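Local coordinates for sister chromatid cohesion protein (Chaetomium thermophilum, PDB 5T8V) that probably serves in its full-length form as a cohesin loader acting on chromatin, this chain being its C-terminal HEAT-repeat part, at residues Ser1043-Val1048 and Asp1115-Ala1120; Glu1077-Glu1082 and Ala1149-Gln1154; Met1012-Val1017 and Ala1049-Thr1054. All blocks are in the same frame, centred on the assembly; numbering follows the deposited sequence.

Interaction 1: Ser1043-Val1048 and Asp1115-Ala1120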
ATOM      1  N   SER A1043      19.400 -44.049  35.501  1.00 47.51           N
ATOM      2  CA  SER A1043      20.389 -44.474  36.492  1.00 49.45           C
ATOM      3  C   SER A1043      21.770 -44.246  35.893  1.00 48.51           C
ATOM      4  O   SER A1043      22.479 -45.197  35.543  1.00 47.60           O
ATOM      5  CB  SER A1043      20.187 -45.936  36.889  1.00 50.34           C
ATOM      6  OG  SER A1043      18.947 -46.117  37.553  1.00 50.79           O
ATOM      7  N   PRO A1044      22.183 -42.984  35.761  1.00 47.20           N
ATOM      8  CA  PRO A1044      23.393 -42.683  34.977  1.00 47.77           C
ATOM      9  C   PRO A1044      24.649 -43.382  35.465  1.00 49.43           C
ATOM     10  O   PRO A1044      25.582 -43.556  34.672  1.00 48.75           O
ATOM     11  CB  PRO A1044      23.521 -41.158  35.102  1.00 47.91           C
ATOM     12  CG  PRO A1044      22.143 -40.684  35.417  1.00 47.20           C
ATOM     13  CD  PRO A1044      21.529 -41.759  36.254  1.00 47.39           C
ATOM     14  N   ARG A1045      24.719 -43.787  36.735  1.00 60.32           N
ATOM     15  CA  ARG A1045      25.932 -44.428  37.227  1.00 62.83           C
ATOM     16  C   ARG A1045      26.241 -45.722  36.486  1.00 61.32           C
ATOM     17  O   ARG A1045      27.394 -46.167  36.494  1.00 62.40           O
ATOM     18  CB  ARG A1045      25.820 -44.694  38.727  1.00 66.71           C
ATOM     19  CG  ARG A1045      25.921 -43.431  39.576  1.00 70.48           C
ATOM     20  CD  ARG A1045      26.777 -43.640  40.816  1.00 74.99           C
ATOM     21  NE  ARG A1045      28.134 -44.069  40.483  1.00 78.57           N
ATOM     22  CZ  ARG A1045      29.112 -43.255  40.094  1.00 78.92           C
ATOM     23  NH1 ARG A1045      28.899 -41.951  39.975  1.00 78.31           N
ATOM     24  NH2 ARG A1045      30.313 -43.748  39.817  1.00 79.30           N
ATOM     25  N   ASN A1046      25.245 -46.333  35.842  1.00 46.84           N
ATOM     26  CA  ASN A1046      25.504 -47.525  35.044  1.00 45.69           C
ATOM     27  C   ASN A1046      26.265 -47.206  33.764  1.00 44.13           C
ATOM     28  O   ASN A1046      26.932 -48.092  33.222  1.00 44.19           O
ATOM     29  CB  ASN A1046      24.189 -48.228  34.702  1.00 44.90           C
ATOM     30  CG  ASN A1046      23.624 -49.006  35.875  1.00 46.82           C
ATOM     31  OD1 ASN A1046      22.530 -48.716  36.359  1.00 47.15           O
ATOM     32  ND2 ASN A1046      24.369 -50.005  36.337  1.00 48.14           N
ATOM     33  N   TYR A1047      26.183 -45.966  33.276  1.00 47.02           N
ATOM     34  CA  TYR A1047      26.894 -45.589  32.058  1.00 46.60           C
ATOM     35  C   TYR A1047      28.383 -45.896  32.154  1.00 48.75           C
ATOM     36  O   TYR A1047      28.982 -46.412  31.202  1.00 48.48           O
ATOM     37  CB  TYR A1047      26.699 -44.100  31.770  1.00 45.31           C
ATOM     38  CG  TYR A1047      25.433 -43.735  31.026  1.00 43.28           C
ATOM     39  CD1 TYR A1047      25.210 -44.183  29.730  1.00 41.63           C
ATOM     40  CD2 TYR A1047      24.477 -42.914  31.606  1.00 43.23           C
ATOM     41  CE1 TYR A1047      24.061 -43.840  29.042  1.00 40.10           C
ATOM     42  CE2 TYR A1047      23.325 -42.564  30.927  1.00 41.90           C
ATOM     43  CZ  TYR A1047      23.122 -43.029  29.646  1.00 40.41           C
ATOM     44  OH  TYR A1047      21.976 -42.681  28.970  1.00 39.28           O
ATOM     45  N   VAL A1048      29.001 -45.582  33.294  1.00 45.31           N
ATOM     46  CA  VAL A1048      30.454 -45.653  33.434  1.00 47.00           C
ATOM     47  C   VAL A1048      30.882 -47.028  33.930  1.00 48.41           C
ATOM     48  O   VAL A1048      31.941 -47.170  34.553  1.00 50.53           O
ATOM     49  CB  VAL A1048      30.977 -44.553  34.377  1.00 48.67           C
ATOM     50  CG1 VAL A1048      30.679 -43.182  33.805  1.00 47.44           C
ATOM     51  CG2 VAL A1048      30.373 -44.697  35.773  1.00 50.05           C
ATOM     52  N   ASP A1115      27.793 -35.355  37.596  1.00 88.60           N
ATOM     53  CA  ASP A1115      28.682 -34.520  36.793  1.00 88.77           C
ATOM     54  C   ASP A1115      29.849 -35.334  36.244  1.00 87.03           C
ATOM     55  O   ASP A1115      30.080 -35.378  35.029  1.00 85.30           O
ATOM     56  CB  ASP A1115      29.191 -33.344  37.632  1.00 93.34           C
ATOM     57  CG  ASP A1115      28.065 -32.496  38.193  1.00 96.35           C
ATOM     58  OD1 ASP A1115      27.018 -32.373  37.523  1.00 96.02           O
ATOM     59  OD2 ASP A1115      28.228 -31.950  39.306  1.00 98.67           O
ATOM     60  N   ASP A1116      30.596 -35.996  37.132  1.00 89.24           N
ATOM     61  CA  ASP A1116      31.774 -36.741  36.702  1.00 88.24           C
ATOM     62  C   ASP A1116      31.406 -37.902  35.785  1.00 84.67           C
ATOM     63  O   ASP A1116      32.205 -38.292  34.926  1.00 84.77           O
ATOM     64  CB  ASP A1116      32.546 -37.244  37.924  1.00 90.73           C
ATOM     65  CG  ASP A1116      31.672 -38.025  38.887  1.00 91.49           C
ATOM     66  OD1 ASP A1116      30.437 -37.850  38.847  1.00 90.48           O
ATOM     67  OD2 ASP A1116      32.225 -38.806  39.690  1.00 93.49           O
ATOM     68  N   VAL A1117      30.209 -38.468  35.951  1.00 70.31           N
ATOM     69  CA  VAL A1117      29.720 -39.486  35.021  1.00 68.46           C
ATOM     70  C   VAL A1117      29.554 -38.881  33.632  1.00 66.86           C
ATOM     71  O   VAL A1117      30.127 -39.360  32.639  1.00 67.04           O
ATOM     72  CB  VAL A1117      28.397 -40.082  35.537  1.00 67.94           C
ATOM     73  CG1 VAL A1117      27.711 -40.935  34.472  1.00 65.61           C
ATOM     74  CG2 VAL A1117      28.645 -40.900  36.802  1.00 69.66           C
ATOM     75  N   ALA A1118      28.757 -37.812  33.553  1.00 52.14           N
ATOM     76  CA  ALA A1118      28.528 -37.125  32.288  1.00 50.20           C
ATOM     77  C   ALA A1118      29.841 -36.791  31.595  1.00 49.70           C
ATOM     78  O   ALA A1118      29.980 -36.990  30.383  1.00 48.74           O
ATOM     79  CB  ALA A1118      27.711 -35.854  32.529  1.00 50.33           C
ATOM     80  N   SER A1119      30.820 -36.286  32.347  1.00 56.99           N
ATOM     81  CA  SER A1119      32.101 -35.941  31.739  1.00 57.18           C
ATOM     82  C   SER A1119      32.848 -37.185  31.275  1.00 56.12           C
ATOM     83  O   SER A1119      33.413 -37.202  30.176  1.00 56.75           O
ATOM     84  CB  SER A1119      32.953 -35.144  32.722  1.00 59.93           C
ATOM     85  OG  SER A1119      34.200 -34.816  32.135  1.00 61.50           O
ATOM     86  N   ALA A1120      32.873 -38.230  32.102  1.00 50.57           N
ATOM     87  CA  ALA A1120      33.528 -39.476  31.718  1.00 50.07           C
ATOM     88  C   ALA A1120      33.039 -39.952  30.355  1.00 49.68           C
ATOM     89  O   ALA A1120      33.813 -40.047  29.389  1.00 51.23           O
ATOM     90  CB  ALA A1120      33.276 -40.543  32.787  1.00 49.38           C
TER
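Val1117 meets Pro1044, Arg1045, Tyr1047 and Val1048 with its two methyls, each serving different partners. CG1 faces the turn itself, 3.4 Å from Pro1044 O and 3.8 Å from Val1048 CG1. Pro1044 CB, at 4.2 Å, and Tyr1047 CB lie a little farther from the same CG1. On the other branch, Val1117 CG2 approaches the Arg1045 guanidinium obliquely, 3.4 Å from NH1. Val1048 CG1 also reaches Ala1120 CB, one helical turn on from Val1117, at 3.8 Å. The fork of Val1117 sets this division: CG1 stands anti to the backbone N (chi1 168°), leaving CG2 beside that nitrogen. Arg1045 starts out pointing away from the helix, but its chain bends at the second and third torsions, which place CD and NE, and its end lies nearer. Its NH1 stops 4.5 Å from Asp1116 OD1, opposite charges near one another but short of a salt bridge. An alanine in place of Val1117 would probably leave Pro1044 O and the Arg1045 guanidinium without their close methyl contacts, Val1048 keeping Ala1120, and open a gap between turn and helix. Farther out, Tyr1047 ties the turn to helix 1065-1086: its OH is hydrogen-bonded to Ser1074 OG and its ring meets that of Phe1078, which also touches Pro1044 and Ala1118. With no hydrogen bond across it, the contact joins an interhelical turn of the HEAT-repeat solenoid to the start of helix 1115-1133 by apolar packing, with a charged pair at the exposed side that probably contributes only loosely.

Interaction 2: Glu1077-Glu1082 and Ala1149-Gln1154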
ATOM      1  N   GLU A1077      18.682 -38.025  26.199  1.00 47.11           N
ATOM      2  CA  GLU A1077      17.818 -37.894  27.368  1.00 49.19           C
ATOM      3  C   GLU A1077      18.636 -37.577  28.614  1.00 50.10           C
ATOM      4  O   GLU A1077      18.313 -36.649  29.368  1.00 51.12           O
ATOM      5  CB  GLU A1077      17.005 -39.172  27.567  1.00 50.20           C
ATOM      6  CG  GLU A1077      16.057 -39.484  26.423  1.00 50.72           C
ATOM      7  CD  GLU A1077      15.075 -38.360  26.167  1.00 51.84           C
ATOM      8  OE1 GLU A1077      14.553 -37.795  27.152  1.00 52.77           O
ATOM      9  OE2 GLU A1077      14.838 -38.032  24.984  1.00 51.39           O
ATOM     10  N   PHE A1078      19.709 -38.337  28.838  1.00 40.49           N
ATOM     11  CA  PHE A1078      20.548 -38.116  30.011  1.00 41.94           C
ATOM     12  C   PHE A1078      21.043 -36.675  30.074  1.00 42.91           C
ATOM     13  O   PHE A1078      20.860 -35.987  31.085  1.00 43.83           O
ATOM     14  CB  PHE A1078      21.725 -39.092  29.994  1.00 41.49           C
ATOM     15  CG  PHE A1078      22.797 -38.771  30.996  1.00 41.99           C
ATOM     16  CD1 PHE A1078      22.482 -38.560  32.327  1.00 42.41           C
ATOM     17  CD2 PHE A1078      24.124 -38.697  30.607  1.00 42.12           C
ATOM     18  CE1 PHE A1078      23.468 -38.267  33.249  1.00 43.74           C
ATOM     19  CE2 PHE A1078      25.117 -38.407  31.526  1.00 42.91           C
ATOM     20  CZ  PHE A1078      24.789 -38.192  32.847  1.00 43.76           C
ATOM     21  N   LEU A1079      21.668 -36.198  28.995  1.00 39.50           N
ATOM     22  CA  LEU A1079      22.247 -34.858  29.010  1.00 40.66           C
ATOM     23  C   LEU A1079      21.170 -33.782  29.116  1.00 41.83           C
ATOM     24  O   LEU A1079      21.338 -32.794  29.842  1.00 43.28           O
ATOM     25  CB  LEU A1079      23.099 -34.655  27.760  1.00 39.77           C
ATOM     26  CG  LEU A1079      24.340 -35.550  27.714  1.00 40.21           C
ATOM     27  CD1 LEU A1079      24.870 -35.681  26.299  1.00 39.12           C
ATOM     28  CD2 LEU A1079      25.416 -35.005  28.640  1.00 42.43           C
ATOM     29  N   PHE A1080      20.055 -33.954  28.402  1.00 49.62           N
ATOM     30  CA  PHE A1080      18.975 -32.976  28.472  1.00 51.75           C
ATOM     31  C   PHE A1080      18.449 -32.841  29.895  1.00 55.97           C
ATOM     32  O   PHE A1080      18.318 -31.726  30.419  1.00 58.33           O
ATOM     33  CB  PHE A1080      17.854 -33.371  27.511  1.00 49.80           C
ATOM     34  CG  PHE A1080      18.048 -32.855  26.115  1.00 48.34           C
ATOM     35  CD1 PHE A1080      19.288 -32.928  25.500  1.00 47.53           C
ATOM     36  CD2 PHE A1080      16.990 -32.301  25.414  1.00 47.90           C
ATOM     37  CE1 PHE A1080      19.470 -32.452  24.216  1.00 46.53           C
ATOM     38  CE2 PHE A1080      17.165 -31.826  24.129  1.00 47.10           C
ATOM     39  CZ  PHE A1080      18.407 -31.901  23.530  1.00 46.44           C
ATOM     40  N   SER A1081      18.139 -33.967  30.543  1.00 61.65           N
ATOM     41  CA  SER A1081      17.738 -33.904  31.944  1.00 64.82           C
ATOM     42  C   SER A1081      18.844 -33.304  32.803  1.00 69.55           C
ATOM     43  O   SER A1081      18.561 -32.628  33.800  1.00 72.12           O
ATOM     44  CB  SER A1081      17.359 -35.296  32.453  1.00 63.73           C
ATOM     45  OG  SER A1081      18.469 -36.173  32.427  1.00 63.49           O
ATOM     46  N   GLU A1082      20.107 -33.529  32.429  1.00 66.01           N
ATOM     47  CA  GLU A1082      21.215 -32.884  33.123  1.00 69.96           C
ATOM     48  C   GLU A1082      21.230 -31.378  32.901  1.00 74.60           C
ATOM     49  O   GLU A1082      21.917 -30.665  33.639  1.00 77.04           O
ATOM     50  CB  GLU A1082      22.545 -33.490  32.670  1.00 68.19           C
ATOM     51  CG  GLU A1082      22.853 -34.837  33.298  1.00 67.29           C
ATOM     52  CD  GLU A1082      23.351 -34.714  34.724  1.00 68.21           C
ATOM     53  OE1 GLU A1082      24.286 -33.922  34.959  1.00 68.87           O
ATOM     54  OE2 GLU A1082      22.802 -35.402  35.612  1.00 67.88           O
ATOM     55  N   ALA A1149      25.339 -30.272  20.954  1.00 38.14           N
ATOM     56  CA  ALA A1149      24.880 -28.960  21.391  1.00 39.13           C
ATOM     57  C   ALA A1149      24.668 -28.940  22.896  1.00 40.21           C
ATOM     58  O   ALA A1149      25.049 -27.978  23.570  1.00 41.60           O
ATOM     59  CB  ALA A1149      23.594 -28.581  20.658  1.00 39.09           C
ATOM     60  N   SER A1150      24.073 -30.000  23.444  1.00 44.43           N
ATOM     61  CA  SER A1150      23.917 -30.097  24.891  1.00 45.69           C
ATOM     62  C   SER A1150      25.275 -30.189  25.577  1.00 46.91           C
ATOM     63  O   SER A1150      25.561 -29.445  26.525  1.00 48.74           O
ATOM     64  CB  SER A1150      23.050 -31.309  25.240  1.00 45.08           C
ATOM     65  OG  SER A1150      22.913 -31.454  26.641  1.00 46.24           O
ATOM     66  N   ILE A1151      26.131 -31.101  25.102  1.00 40.57           N
ATOM     67  CA  ILE A1151      27.469 -31.250  25.670  1.00 42.79           C
ATOM     68  C   ILE A1151      28.162 -29.899  25.767  1.00 45.09           C
ATOM     69  O   ILE A1151      28.868 -29.612  26.742  1.00 47.05           O
ATOM     70  CB  ILE A1151      28.293 -32.249  24.831  1.00 41.61           C
ATOM     71  CG1 ILE A1151      27.741 -33.667  25.013  1.00 39.95           C
ATOM     72  CG2 ILE A1151      29.780 -32.189  25.209  1.00 43.17           C
ATOM     73  CD1 ILE A1151      28.370 -34.702  24.102  1.00 39.05           C
ATOM     74  N   ASN A1152      27.969 -29.044  24.762  1.00 53.42           N
ATOM     75  CA  ASN A1152      28.659 -27.761  24.726  1.00 55.25           C
ATOM     76  C   ASN A1152      27.968 -26.727  25.609  1.00 55.51           C
ATOM     77  O   ASN A1152      28.639 -25.955  26.304  1.00 55.98           O
ATOM     78  CB  ASN A1152      28.749 -27.262  23.283  1.00 55.36           C
ATOM     79  CG  ASN A1152      29.595 -26.014  23.147  1.00 56.05           C
ATOM     80  OD1 ASN A1152      30.823 -26.072  23.214  1.00 56.63           O
ATOM     81  ND2 ASN A1152      28.942 -24.874  22.945  1.00 55.42           N
ATOM     82  N   ARG A1153      26.633 -26.700  25.598  1.00 50.03           N
ATOM     83  CA  ARG A1153      25.904 -25.765  26.450  1.00 51.44           C
ATOM     84  C   ARG A1153      26.192 -26.011  27.923  1.00 53.01           C
ATOM     85  O   ARG A1153      26.197 -25.065  28.719  1.00 53.40           O
ATOM     86  CB  ARG A1153      24.400 -25.867  26.188  1.00 51.00           C
ATOM     87  CG  ARG A1153      23.957 -25.319  24.839  1.00 50.64           C
ATOM     88  CD  ARG A1153      22.446 -25.160  24.763  1.00 51.14           C
ATOM     89  NE  ARG A1153      21.728 -26.341  25.242  1.00 51.59           N
ATOM     90  CZ  ARG A1153      21.443 -27.409  24.501  1.00 50.92           C
ATOM     91  NH1 ARG A1153      21.820 -27.469  23.230  1.00 50.01           N
ATOM     92  NH2 ARG A1153      20.780 -28.427  25.034  1.00 51.07           N
ATOM     93  N   GLN A1154      26.431 -27.266  28.307  1.00 57.00           N
ATOM     94  CA  GLN A1154      26.719 -27.562  29.705  1.00 59.17           C
ATOM     95  C   GLN A1154      28.166 -27.256  30.069  1.00 61.56           C
ATOM     96  O   GLN A1154      28.449 -26.917  31.224  1.00 63.71           O
ATOM     97  CB  GLN A1154      26.410 -29.026  30.003  1.00 58.75           C
ATOM     98  CG  GLN A1154      24.959 -29.408  29.819  1.00 57.93           C
ATOM     99  CD  GLN A1154      24.701 -30.864  30.140  1.00 58.18           C
ATOM    100  OE1 GLN A1154      25.196 -31.390  31.138  1.00 58.99           O
ATOM    101  NE2 GLN A1154      23.929 -31.529  29.289  1.00 56.97           N
TER
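Leu1079 lies against Ser1150, Ile1151 and Gln1154 where two helices of the HEAT-repeat solenoid, 1065-1086 and 1139-1154, pack side by side. Their short segments run nearly the same way, the axes 9.6 Å apart at closest and inclined by 30°. Followed outward, Leu1079 first meets polar atoms: its CB lies 3.4 Å from Ser1150 OG, with Gln1154 NE2 close by. CG then stands beside the backbone N, anti to the carbonyl carbon (chi1 -66°), and the branches part. CD1 goes to an apolar partner, 3.7 Å from Ile1151 CG1, whereas CD2 lies near Gln1154 NE2; Val1147 of the same helix also touches this leucine. Gln1154, extended beyond CG, reaches across to the backbone of Leu1079, its NE2 2.9 Å from Leu1079 O. The other amide atom, OE1, rests 3.7 Å from Glu1082 CB. A hydrogen bond within the helix steadies this amide, NE2 donating to Ser1150 OG nearly in the amide plane. Ser1150 OG is in turn bonded to Glu1083, which also forms a salt bridge with Arg1153 NH2, so one carboxylate holds two residues of the opposing helix. Glu1082 directs its own charge to Arg1085 in a salt bridge. At the more open side, Phe1080 starts away from the facing helix, but the end of its ring comes nearer, CE1 lying 3.9 Å from Ser1150 CB. The same CE1 sits near the plane of the Arg1153 guanidinium, at its edge, 4.3 Å from NH2.

Interaction 3: Met1012-Val1017 and Ala1049-Thr1054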
ATOM      1  N   MET A1012      19.521 -55.400  35.954  1.00 54.57           N
ATOM      2  CA  MET A1012      18.923 -55.341  34.626  1.00 52.36           C
ATOM      3  C   MET A1012      19.996 -55.176  33.555  1.00 51.35           C
ATOM      4  O   MET A1012      20.046 -55.938  32.580  1.00 50.90           O
ATOM      5  CB  MET A1012      17.908 -54.197  34.570  1.00 50.97           C
ATOM      6  CG  MET A1012      16.800 -54.321  35.612  1.00 51.96           C
ATOM      7  SD  MET A1012      15.533 -53.039  35.526  1.00 51.30           S
ATOM      8  CE  MET A1012      16.414 -51.626  36.176  1.00 51.13           C
ATOM      9  N   VAL A1013      20.879 -54.191  33.732  1.00 42.88           N
ATOM     10  CA  VAL A1013      21.950 -53.971  32.762  1.00 42.21           C
ATOM     11  C   VAL A1013      22.777 -55.239  32.588  1.00 43.15           C
ATOM     12  O   VAL A1013      23.049 -55.678  31.464  1.00 42.42           O
ATOM     13  CB  VAL A1013      22.827 -52.781  33.195  1.00 43.31           C
ATOM     14  CG1 VAL A1013      24.038 -52.634  32.273  1.00 44.10           C
ATOM     15  CG2 VAL A1013      22.010 -51.496  33.203  1.00 42.43           C
ATOM     16  N   ASP A1014      23.184 -55.850  33.703  1.00 54.01           N
ATOM     17  CA  ASP A1014      24.039 -57.032  33.644  1.00 54.84           C
ATOM     18  C   ASP A1014      23.354 -58.195  32.941  1.00 54.77           C
ATOM     19  O   ASP A1014      24.028 -59.019  32.310  1.00 55.32           O
ATOM     20  CB  ASP A1014      24.459 -57.447  35.055  1.00 56.98           C
ATOM     21  CG  ASP A1014      25.513 -56.529  35.644  1.00 58.01           C
ATOM     22  OD1 ASP A1014      25.628 -55.376  35.177  1.00 57.67           O
ATOM     23  OD2 ASP A1014      26.225 -56.961  36.576  1.00 59.08           O
ATOM     24  N   ILE A1015      22.028 -58.291  33.041  1.00 44.94           N
ATOM     25  CA  ILE A1015      21.332 -59.391  32.384  1.00 44.60           C
ATOM     26  C   ILE A1015      21.117 -59.107  30.899  1.00 42.88           C
ATOM     27  O   ILE A1015      21.104 -60.040  30.086  1.00 42.89           O
ATOM     28  CB  ILE A1015      19.999 -59.680  33.100  1.00 44.85           C
ATOM     29  CG1 ILE A1015      20.268 -60.195  34.518  1.00 46.97           C
ATOM     30  CG2 ILE A1015      19.171 -60.709  32.317  1.00 44.42           C
ATOM     31  CD1 ILE A1015      19.027 -60.360  35.372  1.00 47.57           C
ATOM     32  N   VAL A1016      20.957 -57.843  30.510  1.00 50.63           N
ATOM     33  CA  VAL A1016      20.553 -57.536  29.138  1.00 50.17           C
ATOM     34  C   VAL A1016      21.752 -57.276  28.230  1.00 51.60           C
ATOM     35  O   VAL A1016      21.750 -57.681  27.065  1.00 52.67           O
ATOM     36  CB  VAL A1016      19.581 -56.341  29.131  1.00 47.15           C
ATOM     37  CG1 VAL A1016      19.161 -56.000  27.702  1.00 46.06           C
ATOM     38  CG2 VAL A1016      18.357 -56.650  29.977  1.00 45.98           C
ATOM     39  N   VAL A1017      22.792 -56.612  28.728  1.00 47.66           N
ATOM     40  CA  VAL A1017      23.856 -56.106  27.859  1.00 48.56           C
ATOM     41  C   VAL A1017      24.622 -57.229  27.162  1.00 50.01           C
ATOM     42  O   VAL A1017      25.183 -56.984  26.083  1.00 49.92           O
ATOM     43  CB  VAL A1017      24.819 -55.191  28.635  1.00 49.73           C
ATOM     44  CG1 VAL A1017      25.609 -55.960  29.680  1.00 52.07           C
ATOM     45  CG2 VAL A1017      25.762 -54.468  27.675  1.00 50.36           C
ATOM     46  N   ALA A1049      30.073 -48.047  33.659  1.00 47.43           N
ATOM     47  CA  ALA A1049      30.427 -49.418  33.993  1.00 48.69           C
ATOM     48  C   ALA A1049      31.086 -50.086  32.795  1.00 48.22           C
ATOM     49  O   ALA A1049      30.628 -49.943  31.658  1.00 46.35           O
ATOM     50  CB  ALA A1049      29.190 -50.208  34.420  1.00 48.18           C
ATOM     51  N   ALA A1050      32.174 -50.817  33.056  1.00 75.39           N
ATOM     52  CA  ALA A1050      32.850 -51.548  31.990  1.00 77.94           C
ATOM     53  C   ALA A1050      31.883 -52.434  31.218  1.00 76.47           C
ATOM     54  O   ALA A1050      32.122 -52.745  30.046  1.00 75.68           O
ATOM     55  CB  ALA A1050      33.985 -52.392  32.574  1.00 80.32           C
ATOM     56  N   ASN A1051      30.783 -52.838  31.853  1.00 73.55           N
ATOM     57  CA  ASN A1051      29.854 -53.763  31.220  1.00 72.17           C
ATOM     58  C   ASN A1051      29.114 -53.121  30.051  1.00 70.19           C
ATOM     59  O   ASN A1051      28.748 -53.820  29.098  1.00 70.13           O
ATOM     60  CB  ASN A1051      28.861 -54.276  32.263  1.00 71.64           C
ATOM     61  CG  ASN A1051      28.225 -55.590  31.866  1.00 72.02           C
ATOM     62  OD1 ASN A1051      28.660 -56.248  30.921  1.00 72.87           O
ATOM     63  ND2 ASN A1051      27.189 -55.986  32.595  1.00 71.63           N
ATOM     64  N   VAL A1052      28.889 -51.811  30.093  1.00 74.68           N
ATOM     65  CA  VAL A1052      28.028 -51.137  29.122  1.00 71.93           C
ATOM     66  C   VAL A1052      28.836 -50.366  28.081  1.00 71.91           C
ATOM     67  O   VAL A1052      28.572 -50.474  26.883  1.00 73.53           O
ATOM     68  CB  VAL A1052      27.017 -50.218  29.847  1.00 70.56           C
ATOM     69  CG1 VAL A1052      27.708 -49.051  30.537  1.00 70.64           C
ATOM     70  CG2 VAL A1052      25.966 -49.713  28.874  1.00 69.16           C
ATOM     71  N   TYR A1053      29.826 -49.577  28.508  1.00 56.06           N
ATOM     72  CA  TYR A1053      30.510 -48.731  27.537  1.00 55.00           C
ATOM     73  C   TYR A1053      31.389 -49.531  26.587  1.00 54.99           C
ATOM     74  O   TYR A1053      31.801 -48.991  25.554  1.00 54.24           O
ATOM     75  CB  TYR A1053      31.328 -47.632  28.234  1.00 55.67           C
ATOM     76  CG  TYR A1053      32.531 -48.077  29.042  1.00 57.74           C
ATOM     77  CD1 TYR A1053      33.669 -48.582  28.423  1.00 59.39           C
ATOM     78  CD2 TYR A1053      32.547 -47.941  30.424  1.00 58.35           C
ATOM     79  CE1 TYR A1053      34.772 -48.973  29.160  1.00 61.53           C
ATOM     80  CE2 TYR A1053      33.648 -48.325  31.171  1.00 60.26           C
ATOM     81  CZ  TYR A1053      34.758 -48.839  30.533  1.00 61.83           C
ATOM     82  OH  TYR A1053      35.855 -49.225  31.269  1.00 64.11           O
ATOM     83  N   THR A1054      31.685 -50.794  26.901  1.00 66.02           N
ATOM     84  CA  THR A1054      32.271 -51.673  25.896  1.00 66.99           C
ATOM     85  C   THR A1054      31.265 -51.963  24.791  1.00 65.00           C
ATOM     86  O   THR A1054      31.629 -52.053  23.613  1.00 65.56           O
ATOM     87  CB  THR A1054      32.750 -52.977  26.538  1.00 68.60           C
ATOM     88  OG1 THR A1054      31.657 -53.622  27.205  1.00 68.16           O
ATOM     89  CG2 THR A1054      33.867 -52.704  27.538  1.00 70.17           C
TER
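Val1017 and Asn1051 make the close-packed part of this contact between segments 1012-1017 and 1049-1054 of the HEAT-repeat solenoid. Asn1051 stands in the opening turn of helix 1050-1062. Val1017 CG1 lies against the Asn1051 amide as a whole, 3.4 Å from CG and about as near to OD1 and ND2. The other methyl, CG2, turns to the backbone and comes 3.4 Å from Asn1051 O. This split follows from the valine torsion, which sets CG1 between the backbone N and the carbonyl carbon (chi1 67°) and CG2 anti to the nitrogen. Beyond this the packing across the two segments is looser: Val1017 CG2 approaches Val1052 CA only to 4.3 Å. Val1013 and Val1052 both touch Val1036 of helix 1026-1042. Toward solvent the chemistry changes. Asn1051 ND2 donates a weak hydrogen bond to Asp1014 OD1, 3.1 Å long, and the carboxylate and amide planes stand 81° apart. Both residues are partly exposed, so this polar link rims the valine packing, and the aspartate's negative charge would probably polarise the amide N-H. One amide thus serves both sides, covering Val1017 and donating a weak bond to Asp1014. At the start of helix 1050-1062, Ala1049 O accepts from both Val1052 N and Tyr1053 N. One step on, the hydroxyl of Thr1054 donates back to the chain, OG1 lying 3.0 Å from Ala1050 O in the carbonyl plane.

In the fold
The three contacts lie in one stretch of solenoid, on the same side of the chain's centre. Interactions 2 and 3 each join helical segments with another helix between them in the chain, interaction 1 a turn to a helix. Interactions 1 and 2 meet at the Phe1078 side chain; interactions 1 and 3 touch where backbone oxygens of the turn 1043-1048 meet Val1052. Interactions 2 and 3 do not touch, their nearest atoms being about 11 Å apart. Interaction 3 is the buried one, mixing valines with a weak amide-carboxylate bond. The others are partly buried: interaction 1 is apolar with a charge pair beyond salt-bridge range, interaction 2 mixes a leucine-isoleucine contact with polar groups that Glu1083 ties across the helices.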